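Local coordinates for protein NreA (PDB 6K2H) that probably senses nitrate through a GAF domain and passes that signal to a bacterial nitrogen-regulation (Nre) system, at residues A[11-14]-A[15-19]; A[67-70]-A[71-75]; A[48-51]-A[52-55]. The protein carries 1 engineered substitution. All coordinates share one frame; numbering follows the deposited sequence.

The three contacts are local, each within one continuous run of chain, and all belong to the single GAF domain. Along the sequence contact 1 comes first, on helix 10-23; contact 3 follows in the loop after strand 42-48, and contact 2 ends helix 65-73. Contacts 1 and 2 lie on opposite sides of the chain's centre, with the antiparallel sheet between them, and their own centres are about 22 Å apart. Contacts 1 and 3 touch through Asp17 and Ser48, whereas the nearest atoms of contacts 2 and 3 are about 10 Å apart. Helix 10-23 thus backs the sheet, while helix 65-73 packs on its other face, beside a small ligand pocket.

Contact 1 (A[11-14]-A[15-19]); sequences RFQE and TLDKI
Thr15 folds its hydroxyl back along the helix onto the carbonyl of Arg11, with OG1 donating to Arg11 O at 2.7 Å. The same oxygen accepts the helical bond from Thr15 N at 3.0 Å, and the two donors arrive from opposite faces of its carbonyl plane. The hydroxyl's share of this double grip follows from chi1 of -59°, which sets OG1 beside the backbone N and turns CG2 away from it. A threonine at a partly exposed helix position can thus give its hydroxyl proton to the carbonyl one turn back. One residue on, Leu16 N bonds to Phe12 O at 2.9 Å, and Leu16 CB rests 3.3 Å from that oxygen. Regular i to i+4 bonding continues with Asp17 N to Gln13 O and Lys18 N to Glu14 O.

The helix is amphipathic, as suits one laid against the sheet of a GAF domain. Buried Leu16 packs on Ala28, Ile30, Tyr46 and Leu120, Phe12 meets Ile30, and Ile19 reaches Phe122, so apolar residues fall on the sheet side. Arg11, Glu14 and Lys18 are exposed, where charged ends can be solvated. Asp17 stands between these regions: its OD1 is hydrogen-bonded to Ser48 OG at the end of strand 42-48, which ties the helix to the sheet by a polar link beside the apolar packing.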
ATOM      1  N   ARG A  11      -2.385  16.930   5.691  1.00 54.34           N
ATOM      2  CA  ARG A  11      -3.464  16.684   4.729  1.00 53.31           C
ATOM      3  C   ARG A  11      -3.398  15.268   4.178  1.00 51.17           C
ATOM      4  O   ARG A  11      -4.436  14.604   4.045  1.00 43.63           O
ATOM      5  CB  ARG A  11      -3.403  17.694   3.579  1.00 60.10           C
ATOM      6  CG  ARG A  11      -4.226  17.371   2.333  1.00 66.08           C
ATOM      7  CD  ARG A  11      -4.097  18.478   1.294  1.00 73.86           C
ATOM      8  NE  ARG A  11      -4.433  18.030  -0.062  1.00 82.66           N
ATOM      9  CZ  ARG A  11      -4.510  18.819  -1.137  1.00 98.04           C
ATOM     10  NH1 ARG A  11      -4.824  18.295  -2.324  1.00102.57           N
ATOM     11  NH2 ARG A  11      -4.275  20.131  -1.049  1.00106.06           N
ATOM     12  N   PHE A  12      -2.195  14.812   3.825  1.00 42.13           N
ATOM     13  CA  PHE A  12      -2.044  13.382   3.467  1.00 40.97           C
ATOM     14  C   PHE A  12      -2.476  12.473   4.581  1.00 33.74           C
ATOM     15  O   PHE A  12      -3.204  11.522   4.277  1.00 32.87           O
ATOM     16  CB  PHE A  12      -0.654  13.000   3.005  1.00 37.15           C
ATOM     17  CG  PHE A  12      -0.515  13.060   1.530  1.00 43.11           C
ATOM     18  CD1 PHE A  12      -0.434  11.900   0.763  1.00 48.35           C
ATOM     19  CD2 PHE A  12      -0.525  14.289   0.875  1.00 53.02           C
ATOM     20  CE1 PHE A  12      -0.336  11.973  -0.611  1.00 50.61           C
ATOM     21  CE2 PHE A  12      -0.428  14.366  -0.509  1.00 54.57           C
ATOM     22  CZ  PHE A  12      -0.339  13.205  -1.256  1.00 54.50           C
ATOM     23  N   GLN A  13      -2.029  12.699   5.824  1.00 32.16           N
ATOM     24  CA  GLN A  13      -2.398  11.793   6.920  1.00 32.43           C
ATOM     25  C   GLN A  13      -3.907  11.779   7.140  1.00 38.49           C
ATOM     26  O   GLN A  13      -4.528  10.732   7.266  1.00 30.84           O
ATOM     27  CB  GLN A  13      -1.704  12.154   8.207  1.00 29.65           C
ATOM     28  CG  GLN A  13      -1.975  11.260   9.406  1.00 32.06           C
ATOM     29  CD  GLN A  13      -1.528   9.832   9.151  1.00 37.26           C
ATOM     30  OE1 GLN A  13      -2.350   8.891   9.084  1.00 36.28           O
ATOM     31  NE2 GLN A  13      -0.220   9.661   8.963  1.00 31.47           N
ATOM     32  N   GLU A  14      -4.506  12.964   7.210  1.00 37.53           N
ATOM     33  CA  GLU A  14      -5.933  13.051   7.560  1.00 37.21           C
ATOM     34  C   GLU A  14      -6.803  12.480   6.460  1.00 31.30           C
ATOM     35  O   GLU A  14      -7.840  11.832   6.743  1.00 32.30           O
ATOM     36  CB  GLU A  14      -6.364  14.517   7.782  1.00 43.15           C
ATOM     37  CG  GLU A  14      -5.837  15.179   9.038  1.00 50.60           C
ATOM     38  CD  GLU A  14      -6.033  16.712   9.040  1.00 50.14           C
ATOM     39  OE1 GLU A  14      -6.391  17.326   7.990  1.00 58.32           O
ATOM     40  OE2 GLU A  14      -5.783  17.309  10.096  1.00 54.89           O
ATOM     41  N   THR A  15      -6.454  12.783   5.230  1.00 27.32           N
ATOM     42  CA  THR A  15      -7.168  12.242   4.095  1.00 32.20           C
ATOM     43  C   THR A  15      -7.026  10.722   4.104  1.00 31.59           C
ATOM     44  O   THR A  15      -7.994  10.002   3.884  1.00 29.48           O
ATOM     45  CB  THR A  15      -6.642  12.774   2.781  1.00 37.05           C
ATOM     46  OG1 THR A  15      -6.766  14.202   2.785  1.00 46.72           O
ATOM     47  CG2 THR A  15      -7.422  12.220   1.642  1.00 44.30           C
ATOM     48  N   LEU A  16      -5.816  10.237   4.396  1.00 25.01           N
ATOM     49  CA  LEU A  16      -5.640   8.769   4.411  1.00 26.30           C
ATOM     50  C   LEU A  16      -6.504   8.175   5.479  1.00 25.04           C
ATOM     51  O   LEU A  16      -7.161   7.171   5.238  1.00 23.78           O
ATOM     52  CB  LEU A  16      -4.143   8.346   4.549  1.00 22.69           C
ATOM     53  CG  LEU A  16      -3.866   6.832   4.488  1.00 21.88           C
ATOM     54  CD1 LEU A  16      -4.201   6.229   3.113  1.00 21.02           C
ATOM     55  CD2 LEU A  16      -2.437   6.510   4.888  1.00 21.01           C
ATOM     56  N   ASP A  17      -6.580   8.785   6.656  1.00 24.20           N
ATOM     57  CA  ASP A  17      -7.387   8.222   7.717  1.00 28.81           C
ATOM     58  C   ASP A  17      -8.875   8.201   7.369  1.00 27.60           C
ATOM     59  O   ASP A  17      -9.585   7.227   7.683  1.00 29.11           O
ATOM     60  CB  ASP A  17      -7.247   9.019   9.007  1.00 27.81           C
ATOM     61  CG  ASP A  17      -5.887   8.858   9.678  1.00 33.24           C
ATOM     62  OD1 ASP A  17      -5.218   7.824   9.593  1.00 26.58           O
ATOM     63  OD2 ASP A  17      -5.530   9.791  10.427  1.00 33.72           O
ATOM     64  N   LYS A  18      -9.320   9.279   6.732  1.00 30.05           N
ATOM     65  CA  LYS A  18     -10.723   9.418   6.362  1.00 33.32           C
ATOM     66  C   LYS A  18     -11.060   8.313   5.352  1.00 29.43           C
ATOM     67  O   LYS A  18     -11.994   7.556   5.622  1.00 28.27           O
ATOM     68  CB  LYS A  18     -10.984  10.786   5.749  1.00 36.27           C
ATOM     69  CG  LYS A  18     -12.447  11.087   5.401  1.00 38.72           C
ATOM     70  CD  LYS A  18     -12.519  12.051   4.221  1.00 47.28           C
ATOM     71  CE  LYS A  18     -12.592  13.527   4.582  1.00 55.48           C
ATOM     72  NZ  LYS A  18     -13.948  14.130   4.342  1.00 62.14           N
ATOM     73  N   ILE A  19     -10.327   8.274   4.228  1.00 29.88           N
ATOM     74  CA  ILE A  19     -10.523   7.295   3.122  1.00 32.56           C
ATOM     75  C   ILE A  19     -10.485   5.836   3.585  1.00 29.76           C
ATOM     76  O   ILE A  19     -11.324   5.032   3.178  1.00 28.43           O
ATOM     77  CB  ILE A  19      -9.521   7.489   1.966  1.00 38.24           C
ATOM     78  CG1 ILE A  19      -9.778   8.855   1.301  1.00 48.81           C
ATOM     79  CG2 ILE A  19      -9.738   6.473   0.831  1.00 46.45           C
ATOM     80  CD1 ILE A  19      -8.825   9.175   0.169  1.00 48.05           C
TER

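Contact 2 (A[67-70]-A[71-75]); sequences AGTV and MKTGK. With EDO (1,2-ethanediol), chain B.
The run 67-75 covers most of helix 65-73 and the turn that follows it; the helix packs on the sheet and here holds itself together through i to i+4 contacts between its turns. Met71 N bonds to Ala67 O at 3.0 Å, and the Met71 side chain bends over the same carbonyl, bringing CG to 3.0 Å from Ala67 O in a tight approach. From there the rest of the side chain leads away from the helix and packs on Tyr33, Ile42, Val116 and Val119. A small Ala67 lets the helix lie near Ala31 and Trp44, and Val70 adds a branched apolar surface against Met77 and Val119.

At the end of the helix, Thr69 O receives two donors from Thr73. The backbone N comes at 2.9 Å with a nearly straight N-H angle of 170°, while OG1, also 2.9 Å away, lies above the carbonyl plane. Chi1 of 60° places that hydroxyl between the backbone N and the carbonyl carbon, from where it also accepts from Lys75 N at 3.1 Å, forming an ST turn. Gly74, with a positive phi of 67°, is the first residue to leave helical angles; lacking a side chain it adopts that conformation easily, and its N still bonds to Val70 O at 2.7 Å.

Near the other end Ala67 N donates to O2 of an ethanediol, 3.0 Å away, probably from the crystallisation liquor, which Ile96 N and Trp44 NE1 also bind. Three N-H donors, one in the first turn of a helix, would suit an anion too, consistent with this being the nitrate pocket of NreA, where the helix end would probably add a favourable positive potential.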
ATOM      1  N   ALA A  67       4.602  -2.225  -3.106  1.00 25.08           N
ATOM      2  CA  ALA A  67       4.807  -0.846  -3.553  1.00 26.62           C
ATOM      3  C   ALA A  67       5.773  -0.822  -4.755  1.00 26.28           C
ATOM      4  O   ALA A  67       5.550  -0.126  -5.765  1.00 27.06           O
ATOM      5  CB  ALA A  67       5.331   0.013  -2.437  1.00 27.39           C
ATOM      6  N   GLY A  68       6.880  -1.528  -4.653  1.00 28.95           N
ATOM      7  CA  GLY A  68       7.824  -1.476  -5.772  1.00 29.51           C
ATOM      8  C   GLY A  68       7.321  -2.063  -7.050  1.00 29.01           C
ATOM      9  O   GLY A  68       7.648  -1.571  -8.150  1.00 29.53           O
ATOM     10  N   THR A  69       6.527  -3.110  -6.948  1.00 25.93           N
ATOM     11  CA  THR A  69       5.954  -3.716  -8.139  1.00 28.64           C
ATOM     12  C   THR A  69       4.930  -2.784  -8.783  1.00 27.52           C
ATOM     13  O   THR A  69       4.946  -2.585  -9.980  1.00 27.53           O
ATOM     14  CB  THR A  69       5.340  -5.089  -7.799  1.00 32.15           C
ATOM     15  OG1 THR A  69       6.346  -5.924  -7.170  1.00 33.32           O
ATOM     16  CG2 THR A  69       4.777  -5.769  -8.981  1.00 34.47           C
ATOM     17  N   VAL A  70       4.085  -2.169  -7.995  1.00 26.39           N
ATOM     18  CA  VAL A  70       3.079  -1.289  -8.586  1.00 25.90           C
ATOM     19  C   VAL A  70       3.762  -0.088  -9.264  1.00 26.58           C
ATOM     20  O   VAL A  70       3.319   0.331 -10.312  1.00 28.10           O
ATOM     21  CB  VAL A  70       2.061  -0.861  -7.533  1.00 23.08           C
ATOM     22  CG1 VAL A  70       1.115   0.231  -8.074  1.00 23.71           C
ATOM     23  CG2 VAL A  70       1.234  -2.046  -7.069  1.00 22.54           C
ATOM     24  N   MET A  71       4.811   0.454  -8.634  1.00 28.63           N
ATOM     25  CA  MET A  71       5.506   1.622  -9.123  1.00 31.22           C
ATOM     26  C   MET A  71       6.134   1.282 -10.428  1.00 33.74           C
ATOM     27  O   MET A  71       6.150   2.101 -11.326  1.00 34.00           O
ATOM     28  CB  MET A  71       6.591   2.096  -8.146  1.00 34.94           C
ATOM     29  CG  MET A  71       5.974   2.633  -6.898  1.00 38.27           C
ATOM     30  SD  MET A  71       6.414   4.210  -6.252  1.00 50.40           S
ATOM     31  CE  MET A  71       6.540   5.126  -7.771  1.00 36.05           C
ATOM     32  N   LYS A  72       6.640   0.089 -10.533  1.00 33.61           N
ATOM     33  CA  LYS A  72       7.323  -0.344 -11.731  1.00 41.70           C
ATOM     34  C   LYS A  72       6.358  -0.639 -12.838  1.00 42.55           C
ATOM     35  O   LYS A  72       6.575  -0.186 -13.942  1.00 44.24           O
ATOM     36  CB  LYS A  72       8.169  -1.592 -11.475  1.00 46.29           C
ATOM     37  CG  LYS A  72       8.750  -2.149 -12.779  1.00 52.76           C
ATOM     38  CD  LYS A  72       9.854  -3.163 -12.574  1.00 60.04           C
ATOM     39  CE  LYS A  72      10.375  -3.673 -13.919  1.00 67.81           C
ATOM     40  NZ  LYS A  72      10.625  -5.144 -13.906  1.00 75.84           N
ATOM     41  N   THR A  73       5.315  -1.409 -12.565  1.00 36.56           N
ATOM     42  CA  THR A  73       4.371  -1.819 -13.612  1.00 34.68           C
ATOM     43  C   THR A  73       3.299  -0.837 -13.924  1.00 32.36           C
ATOM     44  O   THR A  73       2.703  -0.925 -14.975  1.00 35.62           O
ATOM     45  CB  THR A  73       3.574  -3.083 -13.205  1.00 39.34           C
ATOM     46  OG1 THR A  73       2.820  -2.815 -12.006  1.00 38.72           O
ATOM     47  CG2 THR A  73       4.476  -4.221 -12.995  1.00 40.03           C
ATOM     48  N   GLY A  74       2.976   0.070 -13.005  1.00 29.70           N
ATOM     49  CA  GLY A  74       1.795   0.888 -13.183  1.00 28.28           C
ATOM     50  C   GLY A  74       0.434   0.218 -13.139  1.00 28.74           C
ATOM     51  O   GLY A  74      -0.565   0.778 -13.614  1.00 35.28           O
ATOM     52  N   LYS A  75       0.366  -0.976 -12.536  1.00 29.81           N
ATOM     53  CA  LYS A  75      -0.823  -1.828 -12.540  1.00 31.40           C
ATOM     54  C   LYS A  75      -1.167  -2.116 -11.094  1.00 26.51           C
ATOM     55  O   LYS A  75      -0.259  -2.306 -10.298  1.00 29.92           O
ATOM     56  CB  LYS A  75      -0.553  -3.197 -13.230  1.00 34.05           C
ATOM     57  CG  LYS A  75      -0.141  -3.134 -14.690  1.00 43.25           C
ATOM     58  CD  LYS A  75      -1.359  -3.039 -15.602  1.00 52.85           C
ATOM     59  CE  LYS A  75      -1.080  -2.191 -16.858  1.00 59.24           C
ATOM     60  NZ  LYS A  75      -0.005  -2.818 -17.668  1.00 60.03           N
TER
HETATM   61  C1  EDO B 201       6.109  -3.698   1.435  1.00 21.81           C
HETATM   62  O1  EDO B 201       5.767  -3.784   2.638  1.00 33.37           O
HETATM   63  C2  EDO B 201       5.225  -4.239   0.529  1.00 25.41           C
HETATM   64  O2  EDO B 201       5.621  -3.576  -0.585  1.00 37.36           O

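Contact 3 (A[48-51]-A[52-55]); sequences SGNK and NNRF
Asn50 reaches over Lys51 to grip the backbone of Asn52. Its CB is already 3.7 Å from Asn52 O, and chi1 of 62° sets CG between its own backbone N and carbonyl carbon, turning the amide toward the following residues. At the tip ND2 donates to Asn52 O at 2.9 Å with an almost linear angle of 175°. The acceptor lies in the amide plane of Asn50, yet the nitrogen stands above the carbonyl plane of Asn52, off its lone pairs. ND2 also comes within 4.0 Å of Phe55 CE2, obliquely to the ring, while Asn52 O lies in the ring plane at its edge. Phe55 itself is buried against Trp44 and Val47, so an aromatic anchors the loop to the strand it has just left.

Asn52 repeats the forward reach, but as an acceptor: its OD1 takes Arg54 N at 3.0 Å, on a lone pair in the carbonyl plane. Its ND2 is bonded to Ser99 O and sits 3.1 Å above one face of the Arg54 guanidinium, offset toward the rim. Asparagine fits both places because a short amide can reach main-chain atoms nearby. Accepting from the backbone N two residues on defines an Asx turn, which here leads the loop after strand 42-48 toward the 3-10 turn that takes in Arg54 and Phe55.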
ATOM      1  N   SER A  48      -2.444   4.227   8.169  1.00 22.79           N
ATOM      2  CA  SER A  48      -3.693   4.570   8.937  1.00 23.09           C
ATOM      3  C   SER A  48      -4.215   3.250   9.413  1.00 25.11           C
ATOM      4  O   SER A  48      -4.167   2.238   8.662  1.00 23.21           O
ATOM      5  CB  SER A  48      -4.694   5.292   8.070  1.00 23.91           C
ATOM      6  OG  SER A  48      -5.929   5.449   8.756  1.00 25.13           O
ATOM      7  N   GLY A  49      -4.650   3.192  10.666  1.00 21.92           N
ATOM      8  CA  GLY A  49      -5.083   1.901  11.224  1.00 21.06           C
ATOM      9  C   GLY A  49      -3.930   0.917  11.527  1.00 19.77           C
ATOM     10  O   GLY A  49      -4.159  -0.273  11.755  1.00 21.25           O
ATOM     11  N   ASN A  50      -2.733   1.419  11.623  1.00 20.54           N
ATOM     12  CA  ASN A  50      -1.565   0.625  11.888  1.00 19.57           C
ATOM     13  C   ASN A  50      -1.572   0.096  13.300  1.00 25.28           C
ATOM     14  O   ASN A  50      -1.941   0.816  14.270  1.00 20.95           O
ATOM     15  CB  ASN A  50      -0.267   1.393  11.615  1.00 20.03           C
ATOM     16  CG  ASN A  50      -0.081   2.615  12.496  1.00 22.22           C
ATOM     17  OD1 ASN A  50      -0.933   3.519  12.516  1.00 22.72           O
ATOM     18  ND2 ASN A  50       1.015   2.665  13.205  1.00 21.80           N
ATOM     19  N   LYS A  51      -1.092  -1.126  13.426  1.00 21.96           N
ATOM     20  CA  LYS A  51      -0.923  -1.728  14.745  1.00 23.37           C
ATOM     21  C   LYS A  51       0.395  -1.311  15.399  1.00 26.82           C
ATOM     22  O   LYS A  51       0.484  -1.296  16.640  1.00 24.79           O
ATOM     23  CB  LYS A  51      -1.010  -3.239  14.704  1.00 22.81           C
ATOM     24  CG  LYS A  51      -2.340  -3.730  14.169  1.00 22.06           C
ATOM     25  CD  LYS A  51      -2.602  -5.161  14.421  1.00 23.85           C
ATOM     26  CE  LYS A  51      -1.618  -6.036  13.634  1.00 24.60           C
ATOM     27  NZ  LYS A  51      -1.768  -7.439  14.049  1.00 24.37           N
ATOM     28  N   ASN A  52       1.446  -1.038  14.612  1.00 21.59           N
ATOM     29  CA  ASN A  52       2.739  -0.751  15.176  1.00 20.40           C
ATOM     30  C   ASN A  52       3.502   0.145  14.240  1.00 22.19           C
ATOM     31  O   ASN A  52       2.996   0.525  13.206  1.00 21.20           O
ATOM     32  CB  ASN A  52       3.515  -2.031  15.476  1.00 21.75           C
ATOM     33  CG  ASN A  52       3.675  -2.895  14.247  1.00 18.91           C
ATOM     34  OD1 ASN A  52       4.451  -2.501  13.410  1.00 21.43           O
ATOM     35  ND2 ASN A  52       2.883  -4.012  14.100  1.00 20.56           N
ATOM     36  N   ASN A  53       4.736   0.511  14.604  1.00 21.91           N
ATOM     37  CA  ASN A  53       5.522   1.434  13.781  1.00 23.86           C
ATOM     38  C   ASN A  53       6.662   0.781  13.028  1.00 23.66           C
ATOM     39  O   ASN A  53       7.567   1.437  12.514  1.00 25.43           O
ATOM     40  CB  ASN A  53       6.071   2.532  14.688  1.00 25.62           C
ATOM     41  CG  ASN A  53       4.991   3.482  15.144  1.00 33.68           C
ATOM     42  OD1 ASN A  53       5.127   4.100  16.217  1.00 45.59           O
ATOM     43  ND2 ASN A  53       3.916   3.639  14.341  1.00 27.83           N
ATOM     44  N   ARG A  54       6.620  -0.524  12.985  1.00 24.20           N
ATOM     45  CA  ARG A  54       7.658  -1.253  12.283  1.00 24.17           C
ATOM     46  C   ARG A  54       7.645  -1.003  10.787  1.00 23.18           C
ATOM     47  O   ARG A  54       8.695  -1.209  10.144  1.00 24.43           O
ATOM     48  CB  ARG A  54       7.572  -2.718  12.594  1.00 24.31           C
ATOM     49  CG  ARG A  54       7.682  -3.011  14.078  1.00 27.19           C
ATOM     50  CD  ARG A  54       8.062  -4.459  14.329  1.00 27.21           C
ATOM     51  NE  ARG A  54       7.001  -5.397  14.086  1.00 25.67           N
ATOM     52  CZ  ARG A  54       5.979  -5.624  14.855  1.00 27.11           C
ATOM     53  NH1 ARG A  54       5.807  -4.939  15.983  1.00 26.71           N
ATOM     54  NH2 ARG A  54       5.070  -6.504  14.502  1.00 27.11           N
ATOM     55  N   PHE A  55       6.551  -0.455  10.237  1.00 22.45           N
ATOM     56  CA  PHE A  55       6.521  -0.119   8.797  1.00 24.27           C
ATOM     57  C   PHE A  55       7.636   0.858   8.484  1.00 27.19           C
ATOM     58  O   PHE A  55       8.142   0.893   7.371  1.00 23.85           O
ATOM     59  CB  PHE A  55       5.177   0.496   8.394  1.00 22.30           C
ATOM     60  CG  PHE A  55       4.924   1.813   8.987  1.00 24.53           C
ATOM     61  CD1 PHE A  55       5.226   3.002   8.248  1.00 26.09           C
ATOM     62  CD2 PHE A  55       4.363   1.927  10.250  1.00 23.14           C
ATOM     63  CE1 PHE A  55       4.989   4.254   8.799  1.00 26.86           C
ATOM     64  CE2 PHE A  55       4.096   3.182  10.769  1.00 24.62           C
ATOM     65  CZ  PHE A  55       4.447   4.362  10.064  1.00 25.62           C
TER